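Local coordinates for protein 2'-5' RNA Ligase (Thermus thermophilus, PDB 1IUH) that belongs to the LigT-like family of the 2H phosphoesterase clan, two-lobed proteins built on a curved antiparallel sheet flanked by helices, at residues 35-40 and 169-174; 2-7 and 158-163; 8-13 and 150-155. All blocks are in the same frame, centred on the assembly; numbering follows the deposited sequence.

Contact 1: residues 35-40 and 169-174; sequences PHQLHL and PVYTVL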
loop_
_atom_site.group_PDB
_atom_site.type_symbol
_atom_site.label_atom_id
_atom_site.label_comp_id
_atom_site.label_asym_id
_atom_site.label_seq_id
_atom_site.Cartn_x
_atom_site.Cartn_y
_atom_site.Cartn_z
ATOM N N PRO A 35 -9.601 9.536 0.972
ATOM C CA PRO A 35 -10.074 8.285 1.550
ATOM C C PRO A 35 -10.166 7.148 0.556
ATOM O O PRO A 35 -9.731 6.023 0.852
ATOM C CB PRO A 35 -11.395 8.683 2.201
ATOM C CG PRO A 35 -11.883 9.757 1.273
ATOM C CD PRO A 35 -10.646 10.574 1.049
ATOM N N HIS A 36 -10.718 7.400 -0.617
ATOM C CA HIS A 36 -10.808 6.330 -1.570
ATOM C C HIS A 36 -9.427 5.918 -2.143
ATOM O O HIS A 36 -9.327 4.944 -2.892
ATOM C CB HIS A 36 -11.825 6.721 -2.640
ATOM C CG HIS A 36 -13.235 6.809 -2.120
ATOM N ND1 HIS A 36 -14.249 7.447 -2.808
ATOM C CD2 HIS A 36 -13.804 6.293 -1.003
ATOM C CE1 HIS A 36 -15.381 7.315 -2.136
ATOM N NE2 HIS A 36 -15.137 6.618 -1.037
ATOM N N GLN A 37 -8.360 6.641 -1.810
ATOM C CA GLN A 37 -7.022 6.218 -2.261
ATOM C C GLN A 37 -6.270 5.574 -1.082
ATOM O O GLN A 37 -5.169 5.036 -1.251
ATOM C CB GLN A 37 -6.163 7.377 -2.786
ATOM C CG GLN A 37 -6.770 8.108 -3.965
ATOM C CD GLN A 37 -5.743 8.960 -4.725
ATOM O OE1 GLN A 37 -4.934 9.689 -4.146
ATOM N NE2 GLN A 37 -5.791 8.868 -6.011
ATOM N N LEU A 38 -6.853 5.639 0.119
ATOM C CA LEU A 38 -6.162 5.061 1.256
ATOM C C LEU A 38 -5.900 3.590 0.902
ATOM O O LEU A 38 -6.758 2.916 0.355
ATOM C CB LEU A 38 -6.984 5.255 2.521
ATOM C CG LEU A 38 -6.946 6.634 3.248
ATOM C CD1 LEU A 38 -7.995 6.532 4.393
ATOM C CD2 LEU A 38 -5.557 7.040 3.872
ATOM N N HIS A 39 -4.692 3.099 1.169
ATOM C CA HIS A 39 -4.355 1.716 0.793
ATOM C C HIS A 39 -2.997 1.235 1.353
ATOM O O HIS A 39 -2.129 2.039 1.705
ATOM C CB HIS A 39 -4.279 1.651 -0.728
ATOM C CG HIS A 39 -3.020 2.255 -1.261
ATOM N ND1 HIS A 39 -2.870 3.615 -1.440
ATOM C CD2 HIS A 39 -1.823 1.692 -1.582
ATOM C CE1 HIS A 39 -1.632 3.863 -1.855
ATOM N NE2 HIS A 39 -0.978 2.716 -1.944
ATOM N N LEU A 40 -2.792 -0.067 1.367
ATOM C CA LEU A 40 -1.505 -0.632 1.830
ATOM C C LEU A 40 -0.846 -1.268 0.614
ATOM O O LEU A 40 -1.404 -2.206 0.018
ATOM C CB LEU A 40 -1.727 -1.725 2.888
ATOM C CG LEU A 40 -0.480 -2.313 3.541
ATOM C CD1 LEU A 40 -0.743 -2.716 5.054
ATOM C CD2 LEU A 40 -0.068 -3.536 2.702
ATOM N N PRO A 169 -1.761 12.208 -7.794
ATOM C CA PRO A 169 -1.885 10.895 -8.441
ATOM C C PRO A 169 -3.327 10.370 -8.662
ATOM O O PRO A 169 -4.197 10.501 -7.795
ATOM C CB PRO A 169 -1.013 10.008 -7.545
ATOM C CG PRO A 169 -1.274 10.554 -6.188
ATOM C CD PRO A 169 -1.337 12.078 -6.383
ATOM N N VAL A 170 -3.582 9.851 -9.860
ATOM C CA VAL A 170 -4.893 9.292 -10.141
ATOM C C VAL A 170 -4.684 7.792 -10.319
ATOM O O VAL A 170 -3.862 7.353 -11.124
ATOM C CB VAL A 170 -5.514 9.882 -11.433
ATOM C CG1 VAL A 170 -6.956 9.359 -11.618
ATOM C CG2 VAL A 170 -5.512 11.377 -11.382
ATOM N N TYR A 171 -5.409 7.016 -9.526
ATOM C CA TYR A 171 -5.335 5.547 -9.555
ATOM C C TYR A 171 -6.385 4.873 -10.484
ATOM O O TYR A 171 -7.533 5.286 -10.538
ATOM C CB TYR A 171 -5.515 4.965 -8.114
ATOM C CG TYR A 171 -4.379 5.227 -7.102
ATOM C CD1 TYR A 171 -3.141 5.734 -7.529
ATOM C CD2 TYR A 171 -4.573 5.066 -5.706
ATOM C CE1 TYR A 171 -2.142 6.095 -6.654
ATOM C CE2 TYR A 171 -3.527 5.450 -4.766
ATOM C CZ TYR A 171 -2.322 5.979 -5.272
ATOM O OH TYR A 171 -1.329 6.524 -4.458
ATOM N N THR A 172 -5.977 3.854 -11.233
ATOM C CA THR A 172 -6.898 3.064 -12.032
ATOM C C THR A 172 -6.587 1.609 -11.705
ATOM O O THR A 172 -5.458 1.158 -11.880
ATOM C CB THR A 172 -6.713 3.204 -13.533
ATOM O OG1 THR A 172 -6.919 4.567 -13.946
ATOM C CG2 THR A 172 -7.711 2.314 -14.229
ATOM N N VAL A 173 -7.600 0.892 -11.212
ATOM C CA VAL A 173 -7.472 -0.517 -10.854
ATOM C C VAL A 173 -7.527 -1.382 -12.115
ATOM O O VAL A 173 -8.589 -1.472 -12.706
ATOM C CB VAL A 173 -8.653 -0.960 -9.926
ATOM C CG1 VAL A 173 -8.619 -2.534 -9.718
ATOM C CG2 VAL A 173 -8.618 -0.183 -8.640
ATOM N N LEU A 174 -6.428 -2.014 -12.537
ATOM C CA LEU A 174 -6.468 -2.831 -13.726
ATOM C C LEU A 174 -7.127 -4.084 -13.384
ATOM O O LEU A 174 -7.769 -4.649 -14.196
ATOM C CB LEU A 174 -5.095 -3.147 -14.245
ATOM C CG LEU A 174 -4.323 -1.850 -14.461
ATOM C CD1 LEU A 174 -3.020 -2.148 -15.195
ATOM C CD2 LEU A 174 -5.199 -0.866 -15.264
HETATM O O HOH W 1 -7.753 7.999 -8.085
HETATM O O HOH W 2 -2.718 8.516 -2.572
#

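Contact 2: residues 2-7 and 158-163; sequences RLFYAV and ALVRSE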
loop_
_atom_site.group_PDB
_atom_site.type_symbol
_atom_site.label_atom_id
_atom_site.label_comp_id
_atom_site.label_asym_id
_atom_site.label_seq_id
_atom_site.Cartn_x
_atom_site.Cartn_y
_atom_site.Cartn_z
ATOM N N ARG A 2 3.087 3.007 -14.528
ATOM C CA ARG A 2 3.672 2.949 -13.215
ATOM C C ARG A 2 2.655 2.094 -12.456
ATOM O O ARG A 2 1.487 2.457 -12.258
ATOM C CB ARG A 2 3.747 4.363 -12.727
ATOM C CG ARG A 2 4.101 4.557 -11.319
ATOM C CD ARG A 2 3.783 6.017 -10.991
ATOM N NE ARG A 2 4.187 6.370 -9.638
ATOM C CZ ARG A 2 5.424 6.742 -9.298
ATOM N NH1 ARG A 2 6.393 6.819 -10.228
ATOM N NH2 ARG A 2 5.674 7.003 -8.013
ATOM N N LEU A 3 3.087 0.915 -12.079
ATOM C CA LEU A 3 2.206 -0.052 -11.433
ATOM C C LEU A 3 2.640 -0.461 -10.027
ATOM O O LEU A 3 3.831 -0.390 -9.693
ATOM C CB LEU A 3 2.200 -1.314 -12.286
ATOM C CG LEU A 3 1.761 -1.200 -13.751
ATOM C CD1 LEU A 3 2.232 -2.414 -14.503
ATOM C CD2 LEU A 3 0.241 -1.084 -13.835
ATOM N N PHE A 4 1.668 -0.904 -9.229
ATOM C CA PHE A 4 1.911 -1.447 -7.882
ATOM C C PHE A 4 0.766 -2.389 -7.483
ATOM O O PHE A 4 -0.342 -2.326 -8.051
ATOM C CB PHE A 4 2.059 -0.333 -6.819
ATOM C CG PHE A 4 0.803 0.476 -6.543
ATOM C CD1 PHE A 4 0.007 0.207 -5.437
ATOM C CD2 PHE A 4 0.435 1.550 -7.354
ATOM C CE1 PHE A 4 -1.135 0.998 -5.135
ATOM C CE2 PHE A 4 -0.712 2.347 -7.051
ATOM C CZ PHE A 4 -1.483 2.051 -5.932
ATOM N N TYR A 5 1.076 -3.321 -6.581
ATOM C CA TYR A 5 0.053 -4.199 -6.004
ATOM C C TYR A 5 -0.332 -3.604 -4.622
ATOM O O TYR A 5 0.509 -3.142 -3.856
ATOM C CB TYR A 5 0.519 -5.670 -5.820
ATOM C CG TYR A 5 0.769 -6.438 -7.119
ATOM C CD1 TYR A 5 2.071 -6.551 -7.617
ATOM C CD2 TYR A 5 -0.276 -7.094 -7.823
ATOM C CE1 TYR A 5 2.349 -7.301 -8.773
ATOM C CE2 TYR A 5 -0.004 -7.861 -9.011
ATOM C CZ TYR A 5 1.329 -7.944 -9.454
ATOM O OH TYR A 5 1.746 -8.648 -10.541
ATOM N N ALA A 6 -1.613 -3.635 -4.304
ATOM C CA ALA A 6 -2.031 -3.064 -3.058
ATOM C C ALA A 6 -3.303 -3.691 -2.526
ATOM O O ALA A 6 -4.027 -4.375 -3.243
ATOM C CB ALA A 6 -2.247 -1.508 -3.243
ATOM N N VAL A 7 -3.573 -3.414 -1.258
ATOM C CA VAL A 7 -4.784 -3.872 -0.633
ATOM C C VAL A 7 -5.636 -2.618 -0.390
ATOM O O VAL A 7 -5.160 -1.658 0.226
ATOM C CB VAL A 7 -4.503 -4.513 0.719
ATOM C CG1 VAL A 7 -5.823 -4.614 1.555
ATOM C CG2 VAL A 7 -3.902 -5.799 0.526
ATOM N N ALA A 158 -5.212 -5.787 -5.418
ATOM C CA ALA A 158 -5.299 -5.384 -6.808
ATOM C C ALA A 158 -4.017 -4.917 -7.434
ATOM O O ALA A 158 -3.054 -4.593 -6.721
ATOM C CB ALA A 158 -6.348 -4.271 -6.928
ATOM N N LEU A 159 -4.033 -4.885 -8.770
ATOM C CA LEU A 159 -2.949 -4.415 -9.592
ATOM C C LEU A 159 -3.551 -3.104 -10.008
ATOM O O LEU A 159 -4.635 -3.075 -10.574
ATOM C CB LEU A 159 -2.739 -5.266 -10.830
ATOM C CG LEU A 159 -1.651 -4.703 -11.780
ATOM C CD1 LEU A 159 -0.310 -4.575 -11.024
ATOM C CD2 LEU A 159 -1.496 -5.586 -13.017
ATOM N N VAL A 160 -2.826 -2.028 -9.724
ATOM C CA VAL A 160 -3.254 -0.659 -9.948
ATOM C C VAL A 160 -2.240 0.182 -10.722
ATOM O O VAL A 160 -1.026 0.074 -10.521
ATOM C CB VAL A 160 -3.427 0.094 -8.541
ATOM C CG1 VAL A 160 -4.135 1.468 -8.722
ATOM C CG2 VAL A 160 -4.103 -0.811 -7.539
ATOM N N ARG A 161 -2.756 1.041 -11.585
ATOM C CA ARG A 161 -1.902 1.971 -12.302
ATOM C C ARG A 161 -2.015 3.339 -11.603
ATOM O O ARG A 161 -3.063 3.715 -11.118
ATOM C CB ARG A 161 -2.355 2.141 -13.745
ATOM C CG ARG A 161 -1.390 3.036 -14.549
ATOM C CD ARG A 161 -2.004 3.478 -15.848
ATOM N NE ARG A 161 -1.082 4.226 -16.699
ATOM C CZ ARG A 161 -1.369 4.517 -17.948
ATOM N NH1 ARG A 161 -2.542 4.119 -18.421
ATOM N NH2 ARG A 161 -0.481 5.113 -18.723
ATOM N N SER A 162 -0.928 4.073 -11.547
ATOM C CA SER A 162 -0.931 5.387 -10.942
ATOM C C SER A 162 -0.432 6.314 -12.021
ATOM O O SER A 162 0.499 5.984 -12.721
ATOM C CB SER A 162 0.041 5.469 -9.754
ATOM O OG SER A 162 -0.004 6.753 -9.128
ATOM N N GLU A 163 -1.050 7.475 -12.150
ATOM C CA GLU A 163 -0.619 8.474 -13.138
ATOM C C GLU A 163 -0.476 9.806 -12.381
ATOM O O GLU A 163 -1.390 10.225 -11.660
ATOM C CB GLU A 163 -1.667 8.623 -14.262
ATOM C CG GLU A 163 -1.917 7.369 -15.130
ATOM C CD GLU A 163 -2.946 7.625 -16.256
ATOM O OE1 GLU A 163 -2.578 8.104 -17.347
ATOM O OE2 GLU A 163 -4.160 7.397 -16.061
HETATM O O HOH W 3 2.284 5.969 -6.900
HETATM O O HOH W 4 0.990 5.665 -15.285
#

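Contact 3: residues 8-13 and 150-155; sequences FLPEEV and LEWPVE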
loop_
_atom_site.group_PDB
_atom_site.type_symbol
_atom_site.label_atom_id
_atom_site.label_comp_id
_atom_site.label_asym_id
_atom_site.label_seq_id
_atom_site.Cartn_x
_atom_site.Cartn_y
_atom_site.Cartn_z
ATOM N N PHE A 8 -6.864 -2.608 -0.888
ATOM C CA PHE A 8 -7.776 -1.504 -0.605
ATOM C C PHE A 8 -8.555 -1.909 0.643
ATOM O O PHE A 8 -8.571 -3.089 1.044
ATOM C CB PHE A 8 -8.659 -1.163 -1.808
ATOM C CG PHE A 8 -7.925 -0.369 -2.833
ATOM C CD1 PHE A 8 -7.404 -0.985 -3.976
ATOM C CD2 PHE A 8 -7.628 0.972 -2.580
ATOM C CE1 PHE A 8 -6.589 -0.294 -4.851
ATOM C CE2 PHE A 8 -6.830 1.683 -3.413
ATOM C CZ PHE A 8 -6.288 1.043 -4.583
ATOM N N LEU A 9 -9.193 -0.932 1.254
ATOM C CA LEU A 9 -9.771 -1.134 2.548
ATOM C C LEU A 9 -11.263 -1.001 2.654
ATOM O O LEU A 9 -11.903 -0.303 1.853
ATOM C CB LEU A 9 -9.053 -0.160 3.497
ATOM C CG LEU A 9 -7.548 -0.213 3.194
ATOM C CD1 LEU A 9 -6.864 1.088 3.605
ATOM C CD2 LEU A 9 -6.900 -1.381 3.876
ATOM N N PRO A 10 -11.855 -1.680 3.657
ATOM C CA PRO A 10 -13.305 -1.597 3.816
ATOM C C PRO A 10 -13.741 -0.345 4.595
ATOM O O PRO A 10 -12.954 0.337 5.264
ATOM C CB PRO A 10 -13.640 -2.899 4.524
ATOM C CG PRO A 10 -12.471 -3.054 5.520
ATOM C CD PRO A 10 -11.254 -2.575 4.679
ATOM N N GLU A 11 -15.014 -0.053 4.482
ATOM C CA GLU A 11 -15.600 1.077 5.148
ATOM C C GLU A 11 -15.137 1.382 6.616
ATOM O O GLU A 11 -14.663 2.489 6.928
ATOM C CB GLU A 11 -17.128 0.901 5.021
ATOM C CG GLU A 11 -17.975 1.855 5.817
ATOM C CD GLU A 11 -19.159 2.358 5.000
ATOM O OE1 GLU A 11 -19.801 1.531 4.294
ATOM O OE2 GLU A 11 -19.449 3.589 5.057
ATOM N N GLU A 12 -15.244 0.437 7.532
ATOM C CA GLU A 12 -14.869 0.775 8.901
ATOM C C GLU A 12 -13.416 1.135 9.075
ATOM O O GLU A 12 -13.066 1.857 10.023
ATOM C CB GLU A 12 -15.206 -0.362 9.839
ATOM C CG GLU A 12 -15.961 -1.426 9.129
ATOM C CD GLU A 12 -15.096 -2.394 8.327
ATOM O OE1 GLU A 12 -14.279 -3.135 8.907
ATOM O OE2 GLU A 12 -15.286 -2.417 7.105
ATOM N N VAL A 13 -12.570 0.599 8.185
ATOM C CA VAL A 13 -11.159 0.875 8.219
ATOM C C VAL A 13 -10.884 2.272 7.647
ATOM O O VAL A 13 -10.136 3.084 8.246
ATOM C CB VAL A 13 -10.415 -0.223 7.468
ATOM C CG1 VAL A 13 -8.880 0.048 7.455
ATOM C CG2 VAL A 13 -10.754 -1.570 8.122
ATOM N N LEU A 150 -7.968 -2.248 15.577
ATOM C CA LEU A 150 -9.135 -2.546 14.765
ATOM C C LEU A 150 -8.795 -3.716 13.824
ATOM O O LEU A 150 -7.895 -3.592 13.010
ATOM C CB LEU A 150 -9.545 -1.313 13.964
ATOM C CG LEU A 150 -10.459 -1.595 12.757
ATOM C CD1 LEU A 150 -11.735 -2.302 13.236
ATOM C CD2 LEU A 150 -10.789 -0.320 11.988
ATOM N N GLU A 151 -9.536 -4.824 13.923
ATOM C CA GLU A 151 -9.290 -6.008 13.097
ATOM C C GLU A 151 -10.241 -5.995 11.918
ATOM O O GLU A 151 -11.349 -5.534 12.013
ATOM C CB GLU A 151 -9.482 -7.317 13.912
ATOM C CG GLU A 151 -8.860 -8.565 13.261
ATOM C CD GLU A 151 -9.171 -9.939 13.967
ATOM O OE1 GLU A 151 -8.727 -10.210 15.105
ATOM O OE2 GLU A 151 -9.874 -10.771 13.361
ATOM N N TRP A 152 -9.794 -6.460 10.781
ATOM C CA TRP A 152 -10.693 -6.529 9.657
ATOM C C TRP A 152 -10.244 -7.697 8.785
ATOM O O TRP A 152 -9.099 -8.149 8.880
ATOM C CB TRP A 152 -10.697 -5.205 8.896
ATOM C CG TRP A 152 -9.719 -5.096 7.798
ATOM C CD1 TRP A 152 -9.965 -5.311 6.471
ATOM C CD2 TRP A 152 -8.401 -4.537 7.871
ATOM N NE1 TRP A 152 -8.910 -4.895 5.727
ATOM C CE2 TRP A 152 -7.933 -4.415 6.542
ATOM C CE3 TRP A 152 -7.575 -4.120 8.930
ATOM C CZ2 TRP A 152 -6.675 -3.887 6.228
ATOM C CZ3 TRP A 152 -6.330 -3.597 8.637
ATOM C CH2 TRP A 152 -5.882 -3.479 7.296
ATOM N N PRO A 153 -11.139 -8.212 7.943
ATOM C CA PRO A 153 -10.897 -9.340 7.015
ATOM C C PRO A 153 -10.265 -8.926 5.702
ATOM O O PRO A 153 -10.896 -8.200 4.960
ATOM C CB PRO A 153 -12.334 -9.893 6.748
ATOM C CG PRO A 153 -13.133 -9.429 7.968
ATOM C CD PRO A 153 -12.588 -7.995 8.121
ATOM N N VAL A 154 -9.063 -9.382 5.366
ATOM C CA VAL A 154 -8.473 -9.028 4.036
ATOM C C VAL A 154 -8.848 -10.149 3.082
ATOM O O VAL A 154 -8.409 -11.277 3.277
ATOM C CB VAL A 154 -6.921 -8.905 4.084
ATOM C CG1 VAL A 154 -6.386 -8.593 2.728
ATOM C CG2 VAL A 154 -6.497 -7.815 5.092
ATOM N N GLU A 155 -9.660 -9.830 2.068
ATOM C CA GLU A 155 -10.178 -10.787 1.084
ATOM C C GLU A 155 -9.573 -10.741 -0.291
ATOM O O GLU A 155 -9.924 -11.559 -1.147
ATOM C CB GLU A 155 -11.647 -10.578 0.894
ATOM C CG GLU A 155 -12.254 -10.050 2.092
ATOM C CD GLU A 155 -13.128 -11.053 2.752
ATOM O OE1 GLU A 155 -12.746 -12.257 2.714
ATOM O OE2 GLU A 155 -14.186 -10.623 3.309
HETATM O O HOH W 5 -8.620 -5.348 2.891
HETATM O O HOH W 6 -13.442 -4.915 10.751
#

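Contact 1: residues 35-40 and 169-174
Q37 and Y171 carry this contact, and direct hydrogen bonding comes first. Q37 NE2 donates to P169 O at 2.9 Å along an almost straight N-H line (171°). The acceptor lies in the plane of the amide, while the donor stands above the P169 carbonyl plane. Within segment 35-40, H39 ND1 donates to Q37 O at 2.7 Å, in its ring plane, which holds the imidazole against the 3-10 turn of residues 35-37.

Water extends the grip. One water accepts from both Q37 NE2 and Y171 N; a second donates to Q37 OE1 and also bonds Y171 OH, 3.1 Å away. With both ends of the amide engaged, its rotation is fixed. Glutamine suits the place because it can donate and accept at once on an accessible surface.

Stacking is the third element. The amide lies nearly parallel to the Y171 ring (planes 19° apart), with NE2 4.0 Å above the ring plane and displaced toward the rim, and Q37 CB approaches Y171 CE2 at 3.8 Å. The phenol directs its edge at the face of H39 in an offset edge-to-face pair, centroids 5.5 Å apart and planes at 89°. H39 and T41 match one of the two H-x-T/S motifs that give the 2H clan its name.

F4 of strand 2-8 meets both aromatic rings, Y171 edge-to-face. Y171 also packs on V160 and S162 of strand 150-164, L40 pairs through its backbone with V7, and L38 turns the other way to pack on helix 11-21.

Contact 2: residues 2-7 and 158-163
F4 and V160 sit side by side at the tight centre of this antiparallel pairing. V160 CB lies over one face of the phenylalanine ring, 4.0 Å from its centroid, a CH-pi contact. The two residues also form a hydrogen-bonded pair, with V160 N to F4 O at 3.0 Å and F4 N to V160 O at 3.1 Å; A6 and A158 repeat the pattern with small side chains. On the other face of the sheet, L159 CD1 rests over the Y5 ring, 4.0 Å from its centroid. Chi1 175° sets L159 CG anti to the backbone N, and chi2 58° then turns CD1 toward the tyrosine on the neighbouring strand, while Y5 OH bonds to Y56 O of helix 53-66.

The R2 end is looser and wetter. R2 CD passes S162 CB at 4.0 Å, and one water links R2 NE and S162 OG only weakly. A second water accepts from R161 NE at 2.9 Å and donates to S162 O.

Strand 39-47 also pairs with 2-8, and 169-178 and 70-80 with 150-164, so this is an internal pair of the curved antiparallel LigT-like sheet, with helix 53-66 against the L3, Y5 and L159 face.

Contact 3: residues 8-13 and 150-155
W152 meets V13, E12, P10 and L9, and its side chain can be followed outward from strand 150-154 to the start of helix 11-21. W152 CB lies 3.7 Å from V13 CG2, with E12 OE1 a little farther off. At CG the same methyl also lies over the ring: V13 CG2 stands 3.9 Å from the centroid of the five-membered ring, 23° off its normal, as a CH-pi contact. V13 CG2 takes this place because it is anti to the carbonyl carbon while CG1 is anti to the backbone N (chi1 179°). V154 CG2, from the same strand as the tryptophan, covers the opposite face.

Farther out, W152 CD1 meets P10 CG at 3.5 Å, and NE1 has P10 CD at the same distance. The proline crosses the indole at about a right angle; P10, at the N-cap position, has a ring-locked backbone, and its lack of an N-H costs nothing before the first turn. W152 NE1 also donates a hydrogen bond to a water 2.9 Å away in the ring plane, and that water donates in turn to F8 O. On the six-membered ring, W152 CZ2 closely approaches L9 CD2 at 3.4 Å, and CH2 is also near this methyl.

Beside the indole, L150 CD2 fits against E12 O and V13 CA. The bend of E12 at chi2 (82°) turns CD back toward the strand, and E12 OE1 accepts from a second water at 2.7 Å. F98 of helix 96-113 and A72 of strand 70-80 add to the packing on W152.

No direct hydrogen bond crosses between the segments: helix start and strand are joined by apolar packing around one large indole, while a water bridges W152 NE1 and F8 O.

How the contacts relate
The three contacts descend in burial from contact 2, the sheet's interior, through the half-covered contact 3 to contact 1 at the surface. Their chemistry follows: contact 2 relies on a backbone ladder with mostly apolar side chains, contact 3 chiefly on apolar packing, with waters between polar groups, contact 1 on one direct amide bond, waters and rings. Contacts 2 and 3 both use strand 150-164, and strand 2-8 leads straight into helix 11-21. Contacts 1 and 2 are linked through neighbouring strands of the same sheet, by a probable hydrogen bond between T172 O and R161 N. F8 of segment 8-13 packs on H39 and V160 and so touches both other contacts.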